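Local coordinates for protein alpha-ketoglutarate-dependent 2,4-dichlorophenoxyacetate dioxygenase (Bradyrhizobium diazoefficiens, PDB 5BKE) that is a TfdA-family enzyme of herbicide degradation that probably oxidises aryloxyalkanoic acids with 2-oxoglutarate as co-substrate at a metal centre, at residues Q55-E66 with M277-T285; R103-L113 with L171-E182. All coordinates share one frame; numbering follows the deposited sequence.

Both contacts reach the N-oxalylglycine site from different parts of the chain, and neither touches the other: their centres lie 24 Å apart and their nearest atoms about 6 Å. Contact 2 uses sequence lying between the two segments of contact 1. From contact 1, R279 NH1 holds OGA O1 at 2.8 Å; from contact 2, N111 CG sits 3.5 Å from OGA O2', a packing approach. Each of these two side chains is about 4 Å from the manganese, which H115, D117 and H264 bind. R275 and T142 add further hydrogen bonds to the ligand. Contact 1 lays a helix against a strand of the main sheet, while contact 2 lies partly against a second subunit.

Contact 1. Residues Q55-E66 with M277-T285; sequences QMAFALNFGQRE and MRRATVAGT. With OGA (N-oxalylglycine), chain O.
V282 packs its two methyls onto the end of helix 52-59 and the turn that follows. With CG1 anti to the backbone N (chi1 -179°), that methyl rests 3.4 Å from F62 O and also meets G63 CA, while CG2 lies 3.4 Å from A59 O and touches the A59 methyl. The backbone angles of G63 by themselves call for glycine, and V282 CG1 occupies the place where its CB would fall. Behind V282, A280 turns its methyl at the helix: A280 CB is 3.9 Å from A59 CB, and M56, its chain bent, brings CE alongside as well. One turn earlier, Q55 stretches out and gives an almost straight bond from NE2 to R278 O (3.0 Å, 169°); R278 O lies in the amide plane of Q55, but NE2 stands well above the plane of the carbonyl. Strand 276-281 belongs to the main sheet of the double-stranded beta-helix, the cupin-type core of this family, so helix 52-59 is laid against that sheet through A280 and Q55. Further along the chain the backbones meet directly at one bridge, R65 with V282, whose flanking bonds run from A283 N to Q64 O (2.7 Å) and from E66 N to T281 O (3.0 Å). E66 then extends across T281, OE1 passing 3.8 Å from T281 CG2. Its carboxylate is held at OE1 by S118, and at OE2 by a water that also accepts from G284 N. Beside it, T281 OG1 is gripped side-on by R279 NE and NH2, close to the guanidinium plane, and is bonded to N86 too. That double hold fixes how the guanidinium is turned, leaving R279 NH1 to reach OGA O1, with D117 making a long, weak ion pair to the same nitrogen.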
loop_
_atom_site.group_PDB
_atom_site.type_symbol
_atom_site.label_atom_id
_atom_site.label_comp_id
_atom_site.label_asym_id
_atom_site.label_seq_id
_atom_site.Cartn_x
_atom_site.Cartn_y
_atom_site.Cartn_z
ATOM N N GLN C 55 9.890 -18.854 -47.990
ATOM C CA GLN C 55 9.013 -18.009 -47.181
ATOM C C GLN C 55 7.777 -18.757 -46.688
ATOM O O GLN C 55 7.413 -18.646 -45.510
ATOM C CB GLN C 55 8.600 -16.761 -47.974
ATOM C CG GLN C 55 7.779 -15.730 -47.206
ATOM C CD GLN C 55 7.449 -14.506 -48.038
ATOM O OE1 GLN C 55 8.146 -14.196 -49.008
ATOM N NE2 GLN C 55 6.389 -13.792 -47.660
ATOM N N MET C 56 7.139 -19.510 -47.590
ATOM C CA MET C 56 5.931 -20.253 -47.255
ATOM C C MET C 56 6.251 -21.419 -46.319
ATOM O O MET C 56 5.503 -21.671 -45.363
ATOM C CB MET C 56 5.191 -20.707 -48.525
ATOM C CG MET C 56 3.950 -21.563 -48.289
ATOM S SD MET C 56 2.661 -20.747 -47.318
ATOM C CE MET C 56 1.983 -19.589 -48.510
ATOM N N ALA C 57 7.363 -22.108 -46.579
ATOM C CA ALA C 57 7.840 -23.174 -45.691
ATOM C C ALA C 57 8.040 -22.680 -44.243
ATOM O O ALA C 57 7.713 -23.398 -43.285
ATOM C CB ALA C 57 9.115 -23.816 -46.233
ATOM N N PHE C 58 8.564 -21.457 -44.103
ATOM C CA PHE C 58 8.717 -20.816 -42.803
ATOM C C PHE C 58 7.340 -20.627 -42.167
ATOM O O PHE C 58 7.131 -21.036 -41.031
ATOM C CB PHE C 58 9.486 -19.478 -42.921
ATOM C CG PHE C 58 9.552 -18.673 -41.619
ATOM C CD1 PHE C 58 10.009 -19.244 -40.423
ATOM C CD2 PHE C 58 9.181 -17.333 -41.603
ATOM C CE1 PHE C 58 10.058 -18.493 -39.243
ATOM C CE2 PHE C 58 9.237 -16.576 -40.427
ATOM C CZ PHE C 58 9.677 -17.160 -39.248
ATOM N N ALA C 59 6.410 -20.040 -42.917
ATOM C CA ALA C 59 5.041 -19.799 -42.447
ATOM C C ALA C 59 4.314 -21.070 -42.019
ATOM O O ALA C 59 3.539 -21.040 -41.069
ATOM C CB ALA C 59 4.236 -19.060 -43.503
ATOM N N LEU C 60 4.581 -22.182 -42.701
ATOM C CA LEU C 60 3.870 -23.452 -42.436
ATOM C C LEU C 60 4.205 -24.157 -41.112
ATOM O O LEU C 60 3.457 -25.044 -40.687
ATOM C CB LEU C 60 3.970 -24.418 -43.636
ATOM C CG LEU C 60 3.123 -24.042 -44.863
ATOM C CD1 LEU C 60 3.522 -24.877 -46.084
ATOM C CD2 LEU C 60 1.614 -24.132 -44.599
ATOM N N ASN C 61 5.302 -23.740 -40.454
ATOM C CA ASN C 61 5.596 -24.102 -39.046
ATOM C C ASN C 61 4.441 -23.765 -38.098
ATOM O O ASN C 61 4.261 -24.433 -37.068
ATOM C CB ASN C 61 6.831 -23.341 -38.540
ATOM C CG ASN C 61 8.128 -23.883 -39.106
ATOM O OD1 ASN C 61 8.638 -24.910 -38.648
ATOM N ND2 ASN C 61 8.667 -23.198 -40.110
ATOM N N PHE C 62 3.670 -22.747 -38.477
ATOM C CA PHE C 62 2.698 -22.079 -37.616
ATOM C C PHE C 62 1.238 -22.376 -37.971
ATOM O O PHE C 62 0.320 -21.787 -37.393
ATOM C CB PHE C 62 2.979 -20.564 -37.632
ATOM C CG PHE C 62 4.435 -20.226 -37.427
ATOM C CD1 PHE C 62 5.096 -20.594 -36.248
ATOM C CD2 PHE C 62 5.158 -19.558 -38.422
ATOM C CE1 PHE C 62 6.440 -20.298 -36.061
ATOM C CE2 PHE C 62 6.508 -19.258 -38.239
ATOM C CZ PHE C 62 7.145 -19.628 -37.059
ATOM N N GLY C 63 1.029 -23.299 -38.909
ATOM C CA GLY C 63 -0.313 -23.758 -39.261
ATOM C C GLY C 63 -0.392 -24.210 -40.694
ATOM O O GLY C 63 0.496 -24.919 -41.177
ATOM N N GLN C 64 -1.463 -23.783 -41.361
ATOM C CA GLN C 64 -1.733 -24.116 -42.758
ATOM C C GLN C 64 -1.933 -22.836 -43.565
ATOM O O GLN C 64 -2.229 -21.788 -42.992
ATOM C CB GLN C 64 -2.964 -25.026 -42.859
ATOM C CG GLN C 64 -2.787 -26.377 -42.177
ATOM C CD GLN C 64 -3.926 -27.346 -42.441
ATOM O OE1 GLN C 64 -4.778 -27.549 -41.581
ATOM N NE2 GLN C 64 -3.944 -27.957 -43.635
ATOM N N ARG C 65 -1.758 -22.923 -44.885
ATOM C CA ARG C 65 -2.079 -21.830 -45.814
ATOM C C ARG C 65 -3.536 -21.406 -45.680
ATOM O O ARG C 65 -4.434 -22.259 -45.617
ATOM C CB ARG C 65 -1.902 -22.276 -47.276
ATOM C CG ARG C 65 -0.490 -22.314 -47.831
ATOM C CD ARG C 65 -0.482 -23.014 -49.200
ATOM N NE ARG C 65 0.793 -23.673 -49.540
ATOM C CZ ARG C 65 1.177 -24.870 -49.093
ATOM N NH1 ARG C 65 0.411 -25.570 -48.257
ATOM N NH2 ARG C 65 2.355 -25.364 -49.464
ATOM N N GLU C 66 -3.769 -20.098 -45.649
ATOM C CA GLU C 66 -5.105 -19.566 -45.855
ATOM C C GLU C 66 -5.472 -19.653 -47.340
ATOM O O GLU C 66 -4.703 -19.218 -48.209
ATOM C CB GLU C 66 -5.226 -18.120 -45.369
ATOM C CG GLU C 66 -6.676 -17.681 -45.213
ATOM C CD GLU C 66 -6.843 -16.239 -44.759
ATOM O OE1 GLU C 66 -6.499 -15.309 -45.528
ATOM O OE2 GLU C 66 -7.356 -16.039 -43.635
ATOM N N MET C 277 6.354 -6.538 -52.937
ATOM C CA MET C 277 6.095 -7.025 -51.585
ATOM C C MET C 277 5.214 -8.270 -51.690
ATOM O O MET C 277 4.176 -8.252 -52.372
ATOM C CB MET C 277 5.402 -5.947 -50.728
ATOM C CG MET C 277 6.070 -4.575 -50.711
ATOM S SD MET C 277 7.727 -4.548 -49.976
ATOM C CE MET C 277 7.326 -4.728 -48.236
ATOM N N ARG C 278 5.642 -9.342 -51.026
ATOM C CA ARG C 278 4.999 -10.659 -51.125
ATOM C C ARG C 278 4.689 -11.221 -49.733
ATOM O O ARG C 278 5.540 -11.195 -48.845
ATOM C CB ARG C 278 5.885 -11.626 -51.909
ATOM C CG ARG C 278 6.421 -11.059 -53.216
ATOM C CD ARG C 278 7.186 -12.087 -54.020
ATOM N NE ARG C 278 7.762 -11.475 -55.209
ATOM C CZ ARG C 278 8.528 -12.096 -56.106
ATOM N NH1 ARG C 278 8.843 -13.385 -55.980
ATOM N NH2 ARG C 278 8.990 -11.409 -57.145
ATOM N N ARG C 279 3.470 -11.729 -49.569
ATOM C CA ARG C 279 2.928 -12.165 -48.273
ATOM C C ARG C 279 2.613 -13.668 -48.239
ATOM O O ARG C 279 2.033 -14.199 -49.178
ATOM C CB ARG C 279 1.658 -11.354 -47.935
ATOM C CG ARG C 279 1.160 -11.493 -46.497
ATOM C CD ARG C 279 -0.110 -10.691 -46.249
ATOM N NE ARG C 279 -1.310 -11.484 -46.496
ATOM C CZ ARG C 279 -2.550 -11.005 -46.635
ATOM N NH1 ARG C 279 -2.808 -9.703 -46.568
ATOM N NH2 ARG C 279 -3.553 -11.850 -46.849
ATOM N N ALA C 280 3.014 -14.345 -47.168
ATOM C CA ALA C 280 2.458 -15.661 -46.842
ATOM C C ALA C 280 1.429 -15.478 -45.729
ATOM O O ALA C 280 1.641 -14.683 -44.794
ATOM C CB ALA C 280 3.545 -16.635 -46.422
ATOM N N THR C 281 0.315 -16.196 -45.837
ATOM C CA THR C 281 -0.766 -16.101 -44.847
ATOM C C THR C 281 -1.094 -17.461 -44.237
ATOM O O THR C 281 -1.341 -18.436 -44.956
ATOM C CB THR C 281 -2.027 -15.436 -45.429
ATOM O OG1 THR C 281 -1.638 -14.302 -46.210
ATOM C CG2 THR C 281 -2.939 -14.950 -44.314
ATOM N N VAL C 282 -1.066 -17.508 -42.909
ATOM C CA VAL C 282 -1.408 -18.709 -42.158
ATOM C C VAL C 282 -2.867 -18.597 -41.756
ATOM O O VAL C 282 -3.261 -17.609 -41.117
ATOM C CB VAL C 282 -0.535 -18.874 -40.900
ATOM C CG1 VAL C 282 -0.892 -20.155 -40.145
ATOM C CG2 VAL C 282 0.939 -18.860 -41.268
ATOM N N ALA C 283 -3.658 -19.605 -42.136
ATOM C CA ALA C 283 -5.093 -19.653 -41.835
ATOM C C ALA C 283 -5.344 -19.578 -40.339
ATOM O O ALA C 283 -4.553 -20.092 -39.556
ATOM C CB ALA C 283 -5.709 -20.935 -42.397
ATOM N N GLY C 284 -6.450 -18.950 -39.955
ATOM C CA GLY C 284 -6.934 -18.992 -38.568
ATOM C C GLY C 284 -7.494 -20.354 -38.176
ATOM O O GLY C 284 -7.869 -21.144 -39.039
ATOM N N THR C 285 -7.551 -20.616 -36.868
ATOM C CA THR C 285 -8.052 -21.890 -36.321
ATOM C C THR C 285 -9.545 -21.817 -35.972
ATOM O O THR C 285 -10.326 -22.715 -36.329
ATOM C CB THR C 285 -7.290 -22.309 -35.046
ATOM O OG1 THR C 285 -5.903 -21.949 -35.157
ATOM C CG2 THR C 285 -7.425 -23.817 -34.801
HETATM C C1 OGA O . -0.483 -6.940 -46.288
HETATM C C2 OGA O . -0.410 -5.497 -46.212
HETATM C C4 OGA O . 0.977 -3.506 -46.608
HETATM C C5 OGA O . 2.262 -3.260 -47.351
HETATM O O1 OGA O . -1.397 -7.505 -45.639
HETATM O O2 OGA O . 0.384 -7.550 -46.953
HETATM O "O2'" OGA O . -1.420 -4.883 -45.881
HETATM O O3 OGA O . 2.317 -3.654 -48.539
HETATM N N1 OGA O . 0.764 -4.938 -46.470
HETATM O O4 OGA O . 3.207 -2.698 -46.753
HETATM O O HOH W 1 -3.561 -22.643 -39.578
HETATM O O HOH W 2 -8.250 -17.766 -42.128
#

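Contact 2. Residues R103-L113 with L171-E182; sequences RTHLFNLGNCL and LMYSRGSLGFTE. With OGA (N-oxalylglycine), chain O.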
loop_
_atom_site.group_PDB
_atom_site.type_symbol
_atom_site.label_atom_id
_atom_site.label_comp_id
_atom_site.label_asym_id
_atom_site.label_seq_id
_atom_site.Cartn_x
_atom_site.Cartn_y
_atom_site.Cartn_z
ATOM N N ARG C 103 -8.374 -0.862 -62.183
ATOM C CA ARG C 103 -9.249 -1.410 -61.131
ATOM C C ARG C 103 -8.484 -2.202 -60.055
ATOM O O ARG C 103 -8.908 -2.240 -58.895
ATOM C CB ARG C 103 -10.373 -2.263 -61.742
ATOM C CG ARG C 103 -11.614 -2.406 -60.871
ATOM C CD ARG C 103 -12.710 -3.194 -61.572
ATOM N NE ARG C 103 -13.939 -3.238 -60.780
ATOM C CZ ARG C 103 -14.373 -4.301 -60.100
ATOM N NH1 ARG C 103 -13.693 -5.441 -60.110
ATOM N NH2 ARG C 103 -15.505 -4.222 -59.409
ATOM N N THR C 104 -7.362 -2.813 -60.449
ATOM C CA THR C 104 -6.473 -3.557 -59.542
ATOM C C THR C 104 -5.775 -2.631 -58.532
ATOM O O THR C 104 -5.848 -2.866 -57.322
ATOM C CB THR C 104 -5.425 -4.378 -60.329
ATOM O OG1 THR C 104 -6.087 -5.157 -61.332
ATOM C CG2 THR C 104 -4.629 -5.310 -59.408
ATOM N N HIS C 105 -5.114 -1.587 -59.035
ATOM C CA HIS C 105 -4.425 -0.619 -58.188
ATOM C C HIS C 105 -5.383 0.077 -57.212
ATOM O O HIS C 105 -5.082 0.165 -56.021
ATOM C CB HIS C 105 -3.653 0.406 -59.032
ATOM C CG HIS C 105 -3.040 1.509 -58.226
ATOM N ND1 HIS C 105 -3.478 2.815 -58.294
ATOM C CD2 HIS C 105 -2.038 1.496 -57.313
ATOM C CE1 HIS C 105 -2.765 3.561 -57.472
ATOM N NE2 HIS C 105 -1.887 2.784 -56.862
ATOM N N LEU C 106 -6.532 0.536 -57.719
ATOM C CA LEU C 106 -7.531 1.251 -56.907
ATOM C C LEU C 106 -8.083 0.418 -55.744
ATOM O O LEU C 106 -8.357 0.957 -54.667
ATOM C CB LEU C 106 -8.677 1.798 -57.776
ATOM C CG LEU C 106 -8.442 2.949 -58.775
ATOM C CD1 LEU C 106 -9.760 3.340 -59.432
ATOM C CD2 LEU C 106 -7.773 4.183 -58.164
ATOM N N PHE C 107 -8.227 -0.886 -55.976
ATOM C CA PHE C 107 -8.574 -1.853 -54.937
ATOM C C PHE C 107 -7.413 -2.042 -53.939
ATOM O O PHE C 107 -7.651 -2.112 -52.730
ATOM C CB PHE C 107 -8.980 -3.183 -55.580
ATOM C CG PHE C 107 -9.710 -4.124 -54.650
ATOM C CD1 PHE C 107 -9.005 -5.069 -53.877
ATOM C CD2 PHE C 107 -11.110 -4.098 -54.561
ATOM C CE1 PHE C 107 -9.681 -5.947 -53.027
ATOM C CE2 PHE C 107 -11.787 -4.977 -53.718
ATOM C CZ PHE C 107 -11.073 -5.897 -52.949
ATOM N N ASN C 108 -6.173 -2.107 -54.448
ATOM C CA ASN C 108 -4.940 -2.251 -53.631
ATOM C C ASN C 108 -4.656 -1.062 -52.710
ATOM O O ASN C 108 -3.886 -1.183 -51.757
ATOM C CB ASN C 108 -3.709 -2.454 -54.520
ATOM C CG ASN C 108 -3.643 -3.832 -55.156
ATOM O OD1 ASN C 108 -4.493 -4.703 -54.922
ATOM N ND2 ASN C 108 -2.616 -4.036 -55.979
ATOM N N LEU C 109 -5.260 0.083 -53.021
ATOM C CA LEU C 109 -5.182 1.279 -52.188
ATOM C C LEU C 109 -5.889 1.085 -50.842
ATOM O O LEU C 109 -5.613 1.813 -49.888
ATOM C CB LEU C 109 -5.723 2.504 -52.937
ATOM C CG LEU C 109 -4.835 3.080 -54.055
ATOM C CD1 LEU C 109 -5.547 4.216 -54.775
ATOM C CD2 LEU C 109 -3.470 3.541 -53.534
ATOM N N GLY C 110 -6.774 0.086 -50.781
ATOM C CA GLY C 110 -7.362 -0.408 -49.540
ATOM C C GLY C 110 -6.356 -0.706 -48.437
ATOM O O GLY C 110 -6.645 -0.488 -47.263
ATOM N N ASN C 111 -5.172 -1.182 -48.817
ATOM C CA ASN C 111 -4.103 -1.483 -47.859
ATOM C C ASN C 111 -3.598 -0.242 -47.103
ATOM O O ASN C 111 -2.948 -0.378 -46.068
ATOM C CB ASN C 111 -2.947 -2.256 -48.521
ATOM C CG ASN C 111 -3.249 -3.745 -48.691
ATOM O OD1 ASN C 111 -4.302 -4.239 -48.275
ATOM N ND2 ASN C 111 -2.315 -4.470 -49.299
ATOM N N CYS C 112 -3.929 0.952 -47.603
ATOM C CA CYS C 112 -3.523 2.196 -46.968
ATOM C C CYS C 112 -4.348 2.517 -45.749
ATOM O O CYS C 112 -3.973 3.383 -44.961
ATOM C CB CYS C 112 -3.551 3.364 -47.959
ATOM S SG CYS C 112 -2.311 3.217 -49.261
ATOM N N LEU C 113 -5.478 1.828 -45.607
ATOM C CA LEU C 113 -6.324 1.945 -44.418
ATOM C C LEU C 113 -5.898 0.955 -43.332
ATOM O O LEU C 113 -5.389 -0.130 -43.639
ATOM C CB LEU C 113 -7.795 1.757 -44.790
ATOM C CG LEU C 113 -8.389 2.630 -45.901
ATOM C CD1 LEU C 113 -9.751 2.095 -46.324
ATOM C CD2 LEU C 113 -8.493 4.090 -45.472
ATOM N N LEU C 171 -15.027 -6.637 -47.507
ATOM C CA LEU C 171 -14.197 -5.875 -48.455
ATOM C C LEU C 171 -14.946 -4.713 -49.106
ATOM O O LEU C 171 -14.335 -3.706 -49.467
ATOM C CB LEU C 171 -13.580 -6.778 -49.523
ATOM C CG LEU C 171 -12.318 -7.536 -49.097
ATOM C CD1 LEU C 171 -12.092 -8.775 -49.950
ATOM C CD2 LEU C 171 -11.083 -6.642 -49.101
ATOM N N MET C 172 -16.268 -4.836 -49.212
ATOM C CA MET C 172 -17.116 -3.765 -49.746
ATOM C C MET C 172 -17.167 -2.522 -48.845
ATOM O O MET C 172 -17.385 -1.408 -49.333
ATOM C CB MET C 172 -18.532 -4.281 -50.023
ATOM C CG MET C 172 -18.619 -5.421 -51.036
ATOM S SD MET C 172 -20.310 -5.807 -51.574
ATOM C CE MET C 172 -20.977 -6.710 -50.174
ATOM N N TYR C 173 -16.981 -2.709 -47.535
ATOM C CA TYR C 173 -16.956 -1.576 -46.593
ATOM C C TYR C 173 -15.648 -0.776 -46.664
ATOM O O TYR C 173 -15.677 0.460 -46.724
ATOM C CB TYR C 173 -17.213 -2.030 -45.159
ATOM C CG TYR C 173 -18.646 -2.389 -44.816
ATOM C CD1 TYR C 173 -19.700 -1.499 -45.067
ATOM C CD2 TYR C 173 -18.947 -3.610 -44.183
ATOM C CE1 TYR C 173 -21.011 -1.823 -44.730
ATOM C CE2 TYR C 173 -20.256 -3.944 -43.841
ATOM C CZ TYR C 173 -21.284 -3.047 -44.113
ATOM O OH TYR C 173 -22.585 -3.366 -43.776
ATOM N N SER C 174 -14.521 -1.486 -46.669
ATOM C CA SER C 174 -13.207 -0.857 -46.756
ATOM C C SER C 174 -12.979 -0.158 -48.095
ATOM O O SER C 174 -12.487 0.974 -48.120
ATOM C CB SER C 174 -12.094 -1.859 -46.478
ATOM O OG SER C 174 -12.164 -2.960 -47.359
ATOM N N ARG C 175 -13.340 -0.828 -49.192
ATOM C CA ARG C 175 -13.211 -0.248 -50.528
ATOM C C ARG C 175 -14.260 0.830 -50.742
ATOM O O ARG C 175 -13.994 1.825 -51.402
ATOM C CB ARG C 175 -13.267 -1.310 -51.636
ATOM C CG ARG C 175 -12.223 -2.414 -51.539
ATOM C CD ARG C 175 -10.812 -1.890 -51.316
ATOM N NE ARG C 175 -9.806 -2.944 -51.115
ATOM C CZ ARG C 175 -9.328 -3.346 -49.935
ATOM N NH1 ARG C 175 -8.397 -4.289 -49.898
ATOM N NH2 ARG C 175 -9.760 -2.817 -48.794
ATOM N N GLY C 176 -15.429 0.645 -50.131
ATOM C CA GLY C 176 -16.494 1.653 -50.131
ATOM C C GLY C 176 -16.158 3.002 -49.523
ATOM O O GLY C 176 -16.628 4.036 -50.012
ATOM N N SER C 177 -15.359 3.013 -48.455
ATOM C CA SER C 177 -14.936 4.288 -47.849
ATOM C C SER C 177 -13.922 5.043 -48.719
ATOM O O SER C 177 -13.718 6.248 -48.541
ATOM C CB SER C 177 -14.418 4.092 -46.416
ATOM O OG SER C 177 -13.341 3.185 -46.381
ATOM N N LEU C 178 -13.299 4.330 -49.658
ATOM C CA LEU C 178 -12.393 4.936 -50.624
ATOM C C LEU C 178 -13.094 5.352 -51.921
ATOM O O LEU C 178 -12.448 5.888 -52.812
ATOM C CB LEU C 178 -11.203 4.007 -50.914
ATOM C CG LEU C 178 -10.155 3.784 -49.802
ATOM C CD1 LEU C 178 -9.006 2.930 -50.306
ATOM C CD2 LEU C 178 -9.617 5.086 -49.220
ATOM N N GLY C 179 -14.405 5.111 -52.022
ATOM C CA GLY C 179 -15.198 5.479 -53.214
ATOM C C GLY C 179 -15.475 4.370 -54.223
ATOM O O GLY C 179 -16.292 4.543 -55.126
ATOM N N PHE C 180 -14.787 3.239 -54.062
ATOM C CA PHE C 180 -14.963 2.012 -54.857
ATOM C C PHE C 180 -16.297 1.352 -54.429
ATOM O O PHE C 180 -16.325 0.535 -53.495
ATOM C CB PHE C 180 -13.750 1.110 -54.566
ATOM C CG PHE C 180 -13.511 0.000 -55.557
ATOM C CD1 PHE C 180 -14.334 -1.138 -55.592
ATOM C CD2 PHE C 180 -12.395 0.044 -56.401
ATOM C CE1 PHE C 180 -14.081 -2.177 -56.487
ATOM C CE2 PHE C 180 -12.138 -0.993 -57.292
ATOM C CZ PHE C 180 -12.981 -2.105 -57.336
ATOM N N THR C 181 -17.393 1.711 -55.109
ATOM C CA THR C 181 -18.755 1.284 -54.701
ATOM C C THR C 181 -19.555 0.404 -55.683
ATOM O O THR C 181 -20.693 0.023 -55.379
ATOM C CB THR C 181 -19.647 2.482 -54.289
ATOM O OG1 THR C 181 -19.634 3.472 -55.324
ATOM C CG2 THR C 181 -19.182 3.100 -52.979
ATOM N N GLU C 182 -18.982 0.081 -56.844
ATOM C CA GLU C 182 -19.679 -0.777 -57.821
ATOM C C GLU C 182 -19.131 -2.212 -57.914
ATOM O O GLU C 182 -17.950 -2.438 -58.230
ATOM C CB GLU C 182 -19.826 -0.100 -59.196
ATOM C CG GLU C 182 -18.544 0.168 -59.970
ATOM C CD GLU C 182 -18.821 0.508 -61.424
ATOM O OE1 GLU C 182 -19.026 1.704 -61.730
ATOM O OE2 GLU C 182 -18.836 -0.421 -62.262
HETATM C C1 OGA O . -0.483 -6.940 -46.288
HETATM C C2 OGA O . -0.410 -5.497 -46.212
HETATM C C4 OGA O . 0.977 -3.506 -46.608
HETATM C C5 OGA O . 2.262 -3.260 -47.351
HETATM O O1 OGA O . -1.397 -7.505 -45.639
HETATM O O2 OGA O . 0.384 -7.550 -46.953
HETATM O "O2'" OGA O . -1.420 -4.883 -45.881
HETATM O O3 OGA O . 2.317 -3.654 -48.539
HETATM N N1 OGA O . 0.764 -4.938 -46.470
HETATM O O4 OGA O . 3.207 -2.698 -46.753
HETATM O O HOH W 3 -15.487 -1.303 -59.728
HETATM O O HOH W 4 -8.361 -2.250 -46.136
#
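F107 and F180 share one first torsion, CG anti to the backbone N (chi1 -164° and -163°), which brings the two rings together, the edge of F107 against the face of F180 in a T-shaped pair, centroids 5.5 Å apart. R175 folds at chi2 (-49°), which lays its chain over a face of the F107 ring: CD makes a CH-pi contact at 4.0 Å from the centroid, and CZ a cation-pi contact at 4.3 Å. The guanidinium is held between G110 CA on one face and L171 CD2 on the other, and a water links R175 NH2 to G110 O. R103 crosses F180 and bonds from NH2 to E182 O (3.2 Å); R103 NH1 is taken by E187 in a salt bridge. L113 and L178 meet tip to tip, with L229 and R232 of the second subunit packing beside them. After helix 171-176 comes a Schellman motif, with G179 at positive phi, and it turns the chain so that F180 can reach back to F107. The 3-10 segment 109-112, which packs here against R175 and L178, carries N111 into the ligand pocket, and L113 O is bonded to H115 ND1, at the start of the HxD part of the facial triad that binds the metal in these dioxygenases.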